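Local coordinates for protein glucoamylase (Thermoanaerobacterium thermosaccharolyticum, PDB 1LF6) that hydrolyses terminal alpha-1,4-linked glucose units one after another from the non-reducing ends of starch-type chains, probably releasing beta-D-glucose, at residues Gly266-Tyr269 / Asn270-Lys273; Asn274-Ile277 / Asp278-Lys282. All coordinates share one frame; numbering follows the deposited sequence.

How the interactions relate
Both interactions belong to helix 269-284: interaction 1 forms its N-terminal cap and first turn, and interaction 2 the two turns that follow. Their centres lie about 13 Å apart, and the segments adjoin in sequence without touching otherwise. Because both lie on one helix, the i to i+4 backbone bonding begun by Asp268 and Tyr269 is carried on from Asn274 to Ile277. In each contact an aromatic residue faces the beta strands and loops of its own N-terminal region: Tyr269 near strand 118-126, Tyr276 near Thr42 and Leu105. Trp280 also reaches helix 296-306 of the family 15 region. Neither contact is near the probable proton acceptor Glu435 and proton donor Glu438.

Interaction 1 (Gly266-Tyr269 / Asn270-Lys273); sequences GEDY and NNLK
Asp268, the N-cap of helix 269-284, meets Asn271 at the start of the first turn. Its CB lies 3.9 Å from CB of Asn271. Beyond CB the side chain stands with CG anti to the backbone N (chi1 169°), which carries the carboxylate over the first turn: CG is next to the amides of Asn270 and Asn271, and OD1 accepts the hydrogen bond from Asn271 N at 2.8 Å. That donor meets OD1 on its anti side, 17° out of the carboxylate plane. Aspartate suits the place because its short arm can curl back to an amide that has no helical carbonyl before it.

The backbone follows at once: Leu272 N donates to Asp268 O at 3.0 Å, and Lys273 N to Tyr269 O at 2.9 Å. One turn on, the aliphatic part of Lys273 runs extended past the Tyr269 ring, its CD 3.9 Å from Tyr269 OH, while its ammonium forms a salt bridge with Asp123.

Glu267, just before the N-cap, lays its methylenes against Leu272, four residues after the cap. These are the positions of a hydrophobic staple, here made with the aliphatic part of a glutamate. Its CG comes within 3.5 Å of Leu272 CD2, and the bend at chi2 (119°) turns the carboxylate to a salt bridge with Arg130. Leu272 itself also packs on Phe125.

Chemically, the Asp268 carboxylate both satisfies an amide and places negative charge at the positive end of the helix dipole, which is likely to favour starting the helix here, while the staple joins the residues flanking the cap.

Interaction 2 (Asn274-Ile277 / Asp278-Lys282); sequences NNYI and DEWTK
The middle of helix 269-284 carries an i to i+4 aromatic pair, Tyr276 and Trp280, on the side turned to the loops holding Thr42 and Leu105. The rings form an edge-to-face (T-shaped) pair: the edge of the indole five-membered ring approaches the tyrosine face, centroids 5.0 Å apart and planes at 67°. Trp280 CD1 does the touching, 3.7 Å from Tyr276 CE2 and offset toward the rim. The two side chains point the same way. Their polar ends are held by the loops: Tyr276 OH bonds to Leu105 O and, weakly, to Thr42 N, and Trp280 NE1 to Thr42 O. For Tyr276, an alanine here would take away the face against which the indole edge rests and would probably leave Leu105 O without this hydroxyl partner.

Beneath the rings, Tyr276 O receives only a weak bond from Trp280 N, at 3.4 Å; a water also donates to it, at 3.1 Å, which may make up for the long bond. The same water donates to Glu279 OE2 at 2.9 Å, a bridge suited to a glutamate whose chain is extended beyond CG.

On another side of the helix Ile277 O is gripped twice by Thr281. The amide N donates at 2.8 Å, nearly in line with the carbonyl, while OG1 donates at 2.7 Å from above the carbonyl plane. Threonine suits the turn because OG1, anti to its own carbonyl carbon and beside the backbone N (chi1 -56°), reaches the carbonyl one turn earlier. Thr281 thus satisfies Ile277 O doubly and turns its hydroxyl back on the helix, keeping only a weak further bond to Lys103 O, whereas the long bond to Tyr276 O is supplemented by water.

Interaction 1 (Gly266-Tyr269 / Asn270-Lys273)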
loop_
_atom_site.group_PDB
_atom_site.type_symbol
_atom_site.label_atom_id
_atom_site.label_comp_id
_atom_site.label_asym_id
_atom_site.label_seq_id
_atom_site.Cartn_x
_atom_site.Cartn_y
_atom_site.Cartn_z
ATOM N N GLY A 266 17.172 25.682 -7.915
ATOM C CA GLY A 266 17.278 26.720 -8.922
ATOM C C GLY A 266 16.009 26.902 -9.732
ATOM O O GLY A 266 15.842 27.913 -10.415
ATOM N N GLU A 267 15.105 25.931 -9.658
ATOM C CA GLU A 267 13.861 26.015 -10.409
ATOM C C GLU A 267 12.840 26.878 -9.675
ATOM O O GLU A 267 12.919 27.043 -8.459
ATOM C CB GLU A 267 13.289 24.615 -10.642
ATOM C CG GLU A 267 12.327 24.546 -11.816
ATOM C CD GLU A 267 12.805 23.601 -12.902
ATOM O OE1 GLU A 267 12.215 23.606 -14.006
ATOM O OE2 GLU A 267 13.765 22.849 -12.651
ATOM N N ASP A 268 11.890 27.442 -10.418
ATOM C CA ASP A 268 10.856 28.277 -9.818
ATOM C C ASP A 268 9.819 27.401 -9.125
ATOM O O ASP A 268 9.215 26.532 -9.750
ATOM C CB ASP A 268 10.178 29.140 -10.882
ATOM C CG ASP A 268 8.928 29.827 -10.364
ATOM O OD1 ASP A 268 7.829 29.249 -10.500
ATOM O OD2 ASP A 268 9.049 30.936 -9.809
ATOM N N TYR A 269 9.617 27.642 -7.834
ATOM C CA TYR A 269 8.679 26.862 -7.038
ATOM C C TYR A 269 7.319 26.619 -7.693
ATOM O O TYR A 269 6.937 25.471 -7.922
ATOM C CB TYR A 269 8.465 27.512 -5.670
ATOM C CG TYR A 269 7.535 26.711 -4.794
ATOM C CD1 TYR A 269 7.961 25.526 -4.190
ATOM C CD2 TYR A 269 6.209 27.097 -4.625
ATOM C CE1 TYR A 269 7.083 24.744 -3.440
ATOM C CE2 TYR A 269 5.322 26.324 -3.880
ATOM C CZ TYR A 269 5.764 25.150 -3.290
ATOM O OH TYR A 269 4.890 24.392 -2.545
ATOM N N ASN A 270 6.583 27.690 -7.980
ATOM C CA ASN A 270 5.265 27.550 -8.593
ATOM C C ASN A 270 5.309 26.750 -9.883
ATOM O O ASN A 270 4.366 26.029 -10.207
ATOM C CB ASN A 270 4.643 28.921 -8.867
ATOM C CG ASN A 270 4.276 29.654 -7.594
ATOM O OD1 ASN A 270 3.590 29.110 -6.725
ATOM N ND2 ASN A 270 4.727 30.895 -7.476
ATOM N N ASN A 271 6.405 26.876 -10.621
ATOM C CA ASN A 271 6.549 26.148 -11.873
ATOM C C ASN A 271 6.633 24.646 -11.601
ATOM O O ASN A 271 5.951 23.854 -12.247
ATOM C CB ASN A 271 7.802 26.611 -12.617
ATOM C CG ASN A 271 7.491 27.120 -14.005
ATOM O OD1 ASN A 271 6.860 26.425 -14.808
ATOM N ND2 ASN A 271 7.936 28.339 -14.302
ATOM N N LEU A 272 7.478 24.265 -10.646
ATOM C CA LEU A 272 7.647 22.861 -10.283
ATOM C C LEU A 272 6.334 22.284 -9.787
ATOM O O LEU A 272 5.937 21.186 -10.171
ATOM C CB LEU A 272 8.697 22.709 -9.179
ATOM C CG LEU A 272 10.175 22.850 -9.539
ATOM C CD1 LEU A 272 11.004 22.734 -8.270
ATOM C CD2 LEU A 272 10.577 21.775 -10.540
ATOM N N LYS A 273 5.669 23.036 -8.921
ATOM C CA LYS A 273 4.405 22.610 -8.352
ATOM C C LYS A 273 3.339 22.436 -9.433
ATOM O O LYS A 273 2.662 21.407 -9.488
ATOM C CB LYS A 273 3.945 23.624 -7.308
ATOM C CG LYS A 273 2.692 23.221 -6.561
ATOM C CD LYS A 273 2.366 24.232 -5.483
ATOM C CE LYS A 273 0.980 24.001 -4.922
ATOM N NZ LYS A 273 0.599 25.086 -3.980
#

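Interaction 2 (Asn274-Ile277 / Asp278-Lys282)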
loop_
_atom_site.group_PDB
_atom_site.type_symbol
_atom_site.label_atom_id
_atom_site.label_comp_id
_atom_site.label_asym_id
_atom_site.label_seq_id
_atom_site.Cartn_x
_atom_site.Cartn_y
_atom_site.Cartn_z
ATOM N N ASN A 274 3.192 23.436 -10.295
ATOM C CA ASN A 274 2.207 23.354 -11.358
ATOM C C ASN A 274 2.505 22.200 -12.318
ATOM O O ASN A 274 1.587 21.529 -12.792
ATOM C CB ASN A 274 2.134 24.679 -12.132
ATOM C CG ASN A 274 1.596 25.826 -11.282
ATOM O OD1 ASN A 274 0.699 25.638 -10.461
ATOM N ND2 ASN A 274 2.136 27.021 -11.490
ATOM N N ASN A 275 3.784 21.970 -12.606
ATOM C CA ASN A 275 4.172 20.884 -13.506
ATOM C C ASN A 275 3.814 19.537 -12.883
ATOM O O ASN A 275 3.412 18.602 -13.578
ATOM C CB ASN A 275 5.679 20.926 -13.789
ATOM C CG ASN A 275 6.084 22.109 -14.659
ATOM O OD1 ASN A 275 7.270 22.350 -14.880
ATOM N ND2 ASN A 275 5.099 22.846 -15.159
ATOM N N TYR A 276 3.977 19.441 -11.567
ATOM C CA TYR A 276 3.667 18.209 -10.854
ATOM C C TYR A 276 2.174 17.945 -10.976
ATOM O O TYR A 276 1.750 16.847 -11.351
ATOM C CB TYR A 276 4.060 18.339 -9.377
ATOM C CG TYR A 276 3.794 17.103 -8.540
ATOM C CD1 TYR A 276 4.726 16.068 -8.463
ATOM C CD2 TYR A 276 2.608 16.973 -7.817
ATOM C CE1 TYR A 276 4.483 14.929 -7.679
ATOM C CE2 TYR A 276 2.354 15.843 -7.035
ATOM C CZ TYR A 276 3.294 14.829 -6.969
ATOM O OH TYR A 276 3.040 13.721 -6.191
ATOM N N ILE A 277 1.383 18.973 -10.680
ATOM C CA ILE A 277 -0.072 18.883 -10.743
ATOM C C ILE A 277 -0.589 18.591 -12.152
ATOM O O ILE A 277 -1.445 17.723 -12.331
ATOM C CB ILE A 277 -0.726 20.190 -10.226
ATOM C CG1 ILE A 277 -0.374 20.393 -8.753
ATOM C CG2 ILE A 277 -2.237 20.137 -10.411
ATOM C CD1 ILE A 277 -0.797 21.747 -8.197
ATOM N N ASP A 278 -0.069 19.309 -13.146
ATOM C CA ASP A 278 -0.502 19.119 -14.531
ATOM C C ASP A 278 -0.288 17.689 -15.016
ATOM O O ASP A 278 -1.140 17.126 -15.701
ATOM C CB ASP A 278 0.237 20.073 -15.481
ATOM C CG ASP A 278 -0.097 21.530 -15.231
ATOM O OD1 ASP A 278 -1.265 21.830 -14.901
ATOM O OD2 ASP A 278 0.806 22.382 -15.384
ATOM N N GLU A 279 0.856 17.109 -14.668
ATOM C CA GLU A 279 1.164 15.748 -15.086
ATOM C C GLU A 279 0.131 14.766 -14.548
ATOM O O GLU A 279 -0.327 13.871 -15.266
ATOM C CB GLU A 279 2.562 15.347 -14.610
ATOM C CG GLU A 279 3.415 14.721 -15.700
ATOM C CD GLU A 279 4.815 14.356 -15.233
ATOM O OE1 GLU A 279 5.634 13.940 -16.083
ATOM O OE2 GLU A 279 5.103 14.481 -14.023
ATOM N N TRP A 280 -0.232 14.938 -13.281
ATOM C CA TRP A 280 -1.218 14.078 -12.641
ATOM C C TRP A 280 -2.624 14.336 -13.173
ATOM O O TRP A 280 -3.417 13.408 -13.323
ATOM C CB TRP A 280 -1.191 14.287 -11.124
ATOM C CG TRP A 280 -0.233 13.379 -10.426
ATOM C CD1 TRP A 280 0.842 13.741 -9.665
ATOM C CD2 TRP A 280 -0.242 11.947 -10.452
ATOM N NE1 TRP A 280 1.505 12.623 -9.217
ATOM C CE2 TRP A 280 0.859 11.507 -9.686
ATOM C CE3 TRP A 280 -1.077 10.991 -11.050
ATOM C CZ2 TRP A 280 1.150 10.151 -9.500
ATOM C CZ3 TRP A 280 -0.790 9.645 -10.869
ATOM C CH2 TRP A 280 0.316 9.237 -10.098
ATOM N N THR A 281 -2.929 15.601 -13.445
ATOM C CA THR A 281 -4.238 15.980 -13.958
ATOM C C THR A 281 -4.421 15.377 -15.344
ATOM O O THR A 281 -5.492 14.871 -15.680
ATOM C CB THR A 281 -4.372 17.514 -14.036
ATOM O OG1 THR A 281 -4.117 18.074 -12.744
ATOM C CG2 THR A 281 -5.776 17.909 -14.467
ATOM N N LYS A 282 -3.359 15.423 -16.139
ATOM C CA LYS A 282 -3.374 14.870 -17.487
ATOM C C LYS A 282 -3.778 13.398 -17.442
ATOM O O LYS A 282 -4.568 12.923 -18.264
ATOM C CB LYS A 282 -1.982 14.996 -18.106
ATOM C CG LYS A 282 -1.854 14.368 -19.477
ATOM C CD LYS A 282 -0.417 14.415 -19.956
ATOM C CE LYS A 282 -0.287 13.835 -21.351
ATOM N NZ LYS A 282 1.117 13.938 -21.842
HETATM O O HOH W 1 3.407 14.263 -11.682
#